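Local structure of chitin binding protein (Tectaria macrodonta, 6IF7) at residues Y97-A102 and V163-T168; G105-Y110 and I133-P138. The protein binds copper and chitin, is insecticidal, and is possibly a lytic polysaccharide monooxygenase of family AA10, which would cleave chitin oxidatively. All coordinates share one frame; numbering follows the deposited sequence.

Interaction 1: residues Y97-A102 and V163-T168; sequences YIATAA and VIWQRT. With SO4 (sulfate ion), chain E.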
loop_
_atom_site.group_PDB
_atom_site.type_symbol
_atom_site.label_atom_id
_atom_site.label_comp_id
_atom_site.label_asym_id
_atom_site.label_seq_id
_atom_site.Cartn_x
_atom_site.Cartn_y
_atom_site.Cartn_z
ATOM N N TYR A 97 2.401 2.241 -9.901
ATOM C CA TYR A 97 1.064 1.911 -9.374
ATOM C C TYR A 97 0.288 1.342 -10.545
ATOM O O TYR A 97 -0.022 2.070 -11.514
ATOM C CB TYR A 97 0.349 3.167 -8.835
ATOM C CG TYR A 97 -0.929 2.883 -8.054
ATOM C CD1 TYR A 97 -2.118 2.506 -8.683
ATOM C CD2 TYR A 97 -0.943 2.998 -6.672
ATOM C CE1 TYR A 97 -3.253 2.238 -7.952
ATOM C CE2 TYR A 97 -2.077 2.743 -5.941
ATOM C CZ TYR A 97 -3.218 2.360 -6.577
ATOM O OH TYR A 97 -4.321 2.129 -5.784
ATOM N N ILE A 98 -0.023 0.052 -10.459
ATOM C CA ILE A 98 -0.741 -0.638 -11.539
ATOM C C ILE A 98 -2.228 -0.304 -11.429
ATOM O O ILE A 98 -2.847 -0.439 -10.352
ATOM C CB ILE A 98 -0.493 -2.178 -11.605
ATOM C CG1 ILE A 98 -1.281 -2.807 -12.785
ATOM C CG2 ILE A 98 -0.879 -2.897 -10.315
ATOM C CD1 ILE A 98 -0.851 -4.220 -13.139
ATOM N N ALA A 99 -2.775 0.164 -12.544
ATOM C CA ALA A 99 -4.160 0.578 -12.617
ATOM C C ALA A 99 -4.868 -0.315 -13.634
ATOM O O ALA A 99 -4.578 -0.255 -14.823
ATOM C CB ALA A 99 -4.259 2.046 -13.006
ATOM N N THR A 100 -5.773 -1.168 -13.139
ATOM C CA THR A 100 -6.706 -1.926 -13.987
ATOM C C THR A 100 -7.719 -0.973 -14.660
ATOM O O THR A 100 -8.204 -1.252 -15.745
ATOM C CB THR A 100 -7.466 -3.008 -13.182
ATOM O OG1 THR A 100 -8.221 -2.389 -12.138
ATOM C CG2 THR A 100 -6.502 -3.994 -12.549
ATOM N N ALA A 101 -8.032 0.131 -13.994
ATOM C CA ALA A 101 -8.816 1.232 -14.561
ATOM C C ALA A 101 -8.232 2.537 -14.037
ATOM O O ALA A 101 -8.224 2.768 -12.820
ATOM C CB ALA A 101 -10.284 1.113 -14.143
ATOM N N ALA A 102 -7.717 3.360 -14.946
ATOM C CA ALA A 102 -7.133 4.660 -14.594
ATOM C C ALA A 102 -8.235 5.592 -14.112
ATOM O O ALA A 102 -9.395 5.415 -14.480
ATOM C CB ALA A 102 -6.414 5.262 -15.786
ATOM N N VAL A 163 0.294 4.198 0.419
ATOM C CA VAL A 163 -0.123 5.029 -0.701
ATOM C C VAL A 163 -1.635 5.166 -0.667
ATOM O O VAL A 163 -2.370 4.162 -0.625
ATOM C CB VAL A 163 0.408 4.477 -2.038
ATOM C CG1 VAL A 163 0.035 5.382 -3.207
ATOM C CG2 VAL A 163 1.917 4.365 -1.941
ATOM N N ILE A 164 -2.081 6.424 -0.656
ATOM C CA ILE A 164 -3.481 6.777 -0.740
ATOM C C ILE A 164 -3.735 7.400 -2.121
ATOM O O ILE A 164 -3.105 8.401 -2.475
ATOM C CB ILE A 164 -3.859 7.798 0.366
ATOM C CG1 ILE A 164 -3.518 7.250 1.743
ATOM C CG2 ILE A 164 -5.336 8.150 0.280
ATOM C CD1 ILE A 164 -3.521 8.283 2.857
ATOM N N TRP A 165 -4.648 6.817 -2.894
ATOM C CA TRP A 165 -5.046 7.340 -4.221
ATOM C C TRP A 165 -6.433 7.956 -4.093
ATOM O O TRP A 165 -7.431 7.230 -4.063
ATOM C CB TRP A 165 -5.045 6.195 -5.249
ATOM C CG TRP A 165 -5.343 6.555 -6.698
ATOM C CD1 TRP A 165 -5.197 7.771 -7.293
ATOM C CD2 TRP A 165 -5.753 5.645 -7.742
ATOM N NE1 TRP A 165 -5.532 7.688 -8.631
ATOM C CE2 TRP A 165 -5.868 6.392 -8.928
ATOM C CE3 TRP A 165 -6.064 4.269 -7.773
ATOM C CZ2 TRP A 165 -6.265 5.813 -10.154
ATOM C CZ3 TRP A 165 -6.467 3.700 -8.978
ATOM C CH2 TRP A 165 -6.556 4.470 -10.158
ATOM N N GLN A 166 -6.496 9.286 -3.978
ATOM C CA GLN A 166 -7.773 10.018 -3.866
ATOM C C GLN A 166 -8.218 10.501 -5.265
ATOM O O GLN A 166 -7.494 11.225 -5.946
ATOM C CB GLN A 166 -7.628 11.194 -2.876
ATOM C CG GLN A 166 -8.876 12.059 -2.664
ATOM C CD GLN A 166 -10.088 11.303 -2.105
ATOM O OE1 GLN A 166 -10.146 10.980 -0.923
ATOM N NE2 GLN A 166 -11.067 11.045 -2.954
ATOM N N ARG A 167 -9.400 10.076 -5.700
ATOM C CA ARG A 167 -9.972 10.574 -6.961
ATOM C C ARG A 167 -10.424 12.015 -6.845
ATOM O O ARG A 167 -10.809 12.446 -5.767
ATOM C CB ARG A 167 -11.146 9.711 -7.411
ATOM C CG ARG A 167 -10.663 8.391 -7.949
ATOM C CD ARG A 167 -11.806 7.478 -8.255
ATOM N NE ARG A 167 -12.617 7.988 -9.348
ATOM C CZ ARG A 167 -13.610 7.314 -9.913
ATOM N NH1 ARG A 167 -13.930 6.095 -9.510
ATOM N NH2 ARG A 167 -14.288 7.874 -10.899
ATOM N N THR A 168 -10.352 12.739 -7.958
ATOM C CA THR A 168 -10.775 14.159 -8.045
ATOM C C THR A 168 -12.159 14.368 -8.664
ATOM O O THR A 168 -12.747 15.444 -8.504
ATOM C CB THR A 168 -9.765 14.982 -8.853
ATOM O OG1 THR A 168 -9.597 14.397 -10.148
ATOM C CG2 THR A 168 -8.428 15.010 -8.140
HETATM S S SO4 E . -15.944 4.501 -11.974
HETATM O O1 SO4 E . -16.720 3.553 -12.808
HETATM O O2 SO4 E . -16.836 5.054 -10.916
HETATM O O3 SO4 E . -15.402 5.601 -12.821
HETATM O O4 SO4 E . -14.813 3.767 -11.362
HETATM O O HOH W 1 -3.594 3.277 -2.972
#
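Y97 and W165 reach across the gap between two beta-sheets and meet ring against ring, a plain case of aromatic side chains bridging strands (97-99 and 163-167) whose axes come no closer than 11.1 Å. In both residues CG lies anti to the backbone N (chi1 -170° in Y97, -176° in W165), and in both the bond to CB already points at the opposing strand. The rings meet obliquely, their planes 64° apart. The outer part of the phenol does the touching, with Y97 CE1 3.5 Å from W165 CE3 and Y97 OH 3.4 Å from that same indole carbon. The hydroxyl also binds a water that donates to V163 O over 2.8 Å, so a polar bridge runs beside the apolar contact. Lower on the ring, Y97 CD2 rests 4.3 Å from V163 CG1.

The far end of the indole reaches A99 and A101. A101 O sits at its edge, in the ring plane, 3.6 Å from W165 CH2, and A99 CB approaches the same carbon obliquely. F107 stacks on W165, and F174 and H103 also meet the indole. R167, bent at chi3, carries its guanidinium to a sulfate, probably from the crystallisation liquor; R167 NH2 donates to SO4 O3 at 3.2 Å, while D169 and E172 form salt bridges with the same arginine.

Aromatic packing between two facing sheets is how a beta-sandwich core is filled, here in the Ig-like fold of the AA10 family. In this protein that core runs up to the copper site: W165 adjoins the copper ligand H103, and A101 lies close to H1 and the metal.

Interaction 2: residues G105-Y110 and I133-P138; sequences GFFEFY and INVTNP. With NAG (2-acetamido-2-deoxy-beta-D-glucopyranose), chain B; NAG (2-acetamido-2-deoxy-beta-D-glucopyranose), chain C.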
loop_
_atom_site.group_PDB
_atom_site.type_symbol
_atom_site.label_atom_id
_atom_site.label_comp_id
_atom_site.label_asym_id
_atom_site.label_seq_id
_atom_site.Cartn_x
_atom_site.Cartn_y
_atom_site.Cartn_z
ATOM N N GLY A 105 -7.133 11.502 -10.376
ATOM C CA GLY A 105 -6.850 11.515 -8.939
ATOM C C GLY A 105 -5.400 11.828 -8.629
ATOM O O GLY A 105 -4.587 12.029 -9.526
ATOM N N PHE A 106 -5.094 11.869 -7.341
ATOM C CA PHE A 106 -3.725 12.113 -6.875
ATOM C C PHE A 106 -3.300 11.062 -5.873
ATOM O O PHE A 106 -4.132 10.485 -5.166
ATOM C CB PHE A 106 -3.576 13.523 -6.277
ATOM C CG PHE A 106 -4.412 13.785 -5.047
ATOM C CD1 PHE A 106 -3.933 13.475 -3.767
ATOM C CD2 PHE A 106 -5.643 14.428 -5.152
ATOM C CE1 PHE A 106 -4.688 13.758 -2.638
ATOM C CE2 PHE A 106 -6.402 14.721 -4.014
ATOM C CZ PHE A 106 -5.928 14.381 -2.757
ATOM N N PHE A 107 -1.998 10.840 -5.820
ATOM C CA PHE A 107 -1.405 9.831 -4.976
ATOM C C PHE A 107 -0.559 10.478 -3.898
ATOM O O PHE A 107 0.413 11.177 -4.220
ATOM C CB PHE A 107 -0.489 8.915 -5.793
ATOM C CG PHE A 107 -1.193 8.145 -6.871
ATOM C CD1 PHE A 107 -1.438 8.717 -8.116
ATOM C CD2 PHE A 107 -1.592 6.820 -6.658
ATOM C CE1 PHE A 107 -2.075 7.988 -9.125
ATOM C CE2 PHE A 107 -2.234 6.102 -7.656
ATOM C CZ PHE A 107 -2.470 6.681 -8.886
ATOM N N GLU A 108 -0.885 10.191 -2.637
ATOM C CA GLU A 108 -0.040 10.555 -1.498
ATOM C C GLU A 108 0.771 9.336 -1.043
ATOM O O GLU A 108 0.199 8.274 -0.802
ATOM C CB GLU A 108 -0.899 11.059 -0.337
ATOM C CG GLU A 108 -1.698 12.325 -0.615
ATOM C CD GLU A 108 -2.673 12.675 0.509
ATOM O OE1 GLU A 108 -2.734 11.904 1.515
ATOM O OE2 GLU A 108 -3.345 13.739 0.388
ATOM N N PHE A 109 2.096 9.499 -0.944
ATOM C CA PHE A 109 3.019 8.460 -0.450
ATOM C C PHE A 109 3.510 8.803 0.951
ATOM O O PHE A 109 4.156 9.827 1.151
ATOM C CB PHE A 109 4.262 8.319 -1.336
ATOM C CG PHE A 109 4.029 7.629 -2.635
ATOM C CD1 PHE A 109 3.137 8.138 -3.571
ATOM C CD2 PHE A 109 4.765 6.504 -2.975
ATOM C CE1 PHE A 109 2.960 7.529 -4.796
ATOM C CE2 PHE A 109 4.581 5.881 -4.196
ATOM C CZ PHE A 109 3.674 6.393 -5.107
ATOM N N TYR A 110 3.245 7.915 1.903
ATOM C CA TYR A 110 3.748 8.050 3.263
ATOM C C TYR A 110 4.693 6.911 3.534
ATOM O O TYR A 110 4.499 5.808 3.010
ATOM C CB TYR A 110 2.605 7.987 4.278
ATOM C CG TYR A 110 1.607 9.123 4.124
ATOM C CD1 TYR A 110 0.559 9.034 3.184
ATOM C CD2 TYR A 110 1.713 10.304 4.891
ATOM C CE1 TYR A 110 -0.355 10.067 3.029
ATOM C CE2 TYR A 110 0.790 11.336 4.744
ATOM C CZ TYR A 110 -0.243 11.213 3.809
ATOM O OH TYR A 110 -1.174 12.206 3.630
ATOM N N ILE A 133 5.800 11.975 -1.357
ATOM C CA ILE A 133 5.373 12.306 -2.722
ATOM C C ILE A 133 3.878 12.585 -2.669
ATOM O O ILE A 133 3.123 11.846 -2.006
ATOM C CB ILE A 133 5.617 11.159 -3.735
ATOM C CG1 ILE A 133 7.103 10.755 -3.771
ATOM C CG2 ILE A 133 5.126 11.549 -5.125
ATOM C CD1 ILE A 133 7.366 9.450 -4.511
ATOM N N ASN A 134 3.471 13.661 -3.351
ATOM C CA ASN A 134 2.072 13.916 -3.658
ATOM C C ASN A 134 1.963 14.338 -5.120
ATOM O O ASN A 134 2.481 15.387 -5.520
ATOM C CB ASN A 134 1.528 14.977 -2.711
ATOM C CG ASN A 134 0.042 15.188 -2.848
ATOM O OD1 ASN A 134 -0.660 14.516 -3.620
ATOM N ND2 ASN A 134 -0.450 16.116 -2.064
ATOM N N VAL A 135 1.324 13.502 -5.926
ATOM C CA VAL A 135 1.329 13.692 -7.375
ATOM C C VAL A 135 -0.064 13.493 -7.994
ATOM O O VAL A 135 -0.746 12.501 -7.734
ATOM C CB VAL A 135 2.410 12.804 -8.046
ATOM C CG1 VAL A 135 2.116 11.321 -7.880
ATOM C CG2 VAL A 135 2.567 13.162 -9.520
ATOM N N THR A 136 -0.471 14.457 -8.812
ATOM C CA THR A 136 -1.768 14.432 -9.499
ATOM C C THR A 136 -1.596 13.945 -10.907
ATOM O O THR A 136 -0.813 14.536 -11.668
ATOM C CB THR A 136 -2.393 15.832 -9.555
ATOM O OG1 THR A 136 -2.729 16.228 -8.228
ATOM C CG2 THR A 136 -3.665 15.848 -10.421
ATOM N N ASN A 137 -2.350 12.897 -11.253
ATOM C CA ASN A 137 -2.392 12.341 -12.624
ATOM C C ASN A 137 -1.017 12.192 -13.247
ATOM O O ASN A 137 -0.694 12.828 -14.262
ATOM C CB ASN A 137 -3.334 13.171 -13.514
ATOM C CG ASN A 137 -4.770 13.109 -13.018
ATOM O OD1 ASN A 137 -5.296 12.028 -12.724
ATOM N ND2 ASN A 137 -5.385 14.251 -12.868
ATOM N N PRO A 138 -0.186 11.359 -12.616
ATOM C CA PRO A 138 1.128 11.095 -13.177
ATOM C C PRO A 138 1.013 10.327 -14.497
ATOM O O PRO A 138 -0.061 9.810 -14.791
ATOM C CB PRO A 138 1.795 10.250 -12.092
ATOM C CG PRO A 138 0.663 9.587 -11.366
ATOM C CD PRO A 138 -0.419 10.617 -11.362
HETATM C C1 NAG B . -1.886 16.401 -2.118
HETATM C C2 NAG B . -2.401 17.115 -0.871
HETATM C C3 NAG B . -3.880 17.325 -1.024
HETATM C C4 NAG B . -4.168 18.145 -2.262
HETATM C C5 NAG B . -3.614 17.434 -3.485
HETATM C C6 NAG B . -3.769 18.312 -4.711
HETATM C C7 NAG B . -1.368 16.683 1.288
HETATM C C8 NAG B . -1.291 15.746 2.452
HETATM N N2 NAG B . -2.189 16.318 0.329
HETATM O O3 NAG B . -4.375 18.016 0.137
HETATM O O4 NAG B . -5.581 18.315 -2.367
HETATM O O5 NAG B . -2.235 17.166 -3.283
HETATM O O6 NAG B . -3.179 17.633 -5.820
HETATM O O7 NAG B . -0.739 17.708 1.234
HETATM C C1 NAG C . -5.981 19.667 -2.579
HETATM C C2 NAG C . -7.469 19.694 -2.926
HETATM C C3 NAG C . -7.942 21.124 -3.121
HETATM C C4 NAG C . -7.493 22.019 -1.975
HETATM C C5 NAG C . -6.013 21.855 -1.661
HETATM C C6 NAG C . -5.672 22.793 -0.506
HETATM C C7 NAG C . -8.650 17.882 -4.093
HETATM C C8 NAG C . -8.995 17.261 -5.407
HETATM N N2 NAG C . -7.798 18.926 -4.117
HETATM O O3 NAG C . -9.356 21.097 -3.114
HETATM O O4 NAG C . -7.741 23.384 -2.294
HETATM O O5 NAG C . -5.771 20.458 -1.408
HETATM O O6 NAG C . -4.472 22.398 0.115
HETATM O O7 NAG C . -9.163 17.444 -3.078
#
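Strands 105-110 and 133-136 run antiparallel, their axes 4.5 Å apart at the closest, with F107 and V135 forming a hydrogen-bonded pair flanked by the non-hydrogen-bonded pairs F106-T136 and E108-N134. At the G105 end a side chain takes over from the backbone: G105 N donates to N137 OD1 at 3.0 Å, tilted 31° from the amide carbonyl plane, while N137 N returns a bond to G105 O.

F106, E108, N134 and T136 share one face of the sheet, and it carries sugar. N134 ND2 is covalently joined to C1 of the first N-acetylglucosamine (chain B). The F106 ring, its CG in the crowded position between backbone N and carbonyl carbon (chi1 63°), lies beneath this sugar, whose C5 stands over the ring centre, 3.9 Å from F106 CZ; the second sugar (chain C) approaches the ring obliquely through its acetamido group. E108, extended beyond CG, runs beside N134 in the same direction and takes the N-H of the first sugar's acetamido group at E108 OE2, 2.8 Å from NAG N2. Its other oxygen, E108 OE1, accepts from Y110 OH at 2.6 Å, met from above the carboxylate plane; R55 also bonds that hydroxyl.

The opposite face holds F107, F109, I133 and V135, with I133 CD1 over one face of the F109 ring, offset toward its rim. Beyond the strand, P138 CD meets the edge of the F107 ring, 3.8 Å from F107 CE1.

Such chemistry implies a glycan laid against the protein: a covalent root at N134, a CH-pi platform in F106, and a carboxylate whose two oxygens engage sugar and tyrosine, probably limiting its rotation.

How the interactions relate
Both contacts are built on neighbouring strands of one sheet, 159-167 and 105-111, joined by backbone bonds from F106 and E108 to Q166 and I164. Interaction 1 spans from this sheet to the facing one through strand 95-99, without a direct hydrogen bond; interaction 2 is pairing within the sheet, stitched by backbone bonds and one asparagine side chain and burying roughly twice the surface. They meet at F107, whose ring reaches from 105-110 to both aromatics of 97-102 and 163-168. Interaction 1 is partly buried and emerges beside the copper site; interaction 2 is largely buried, but its face with F106, E108 and N134 carries the N-linked glycan, which T168 also touches.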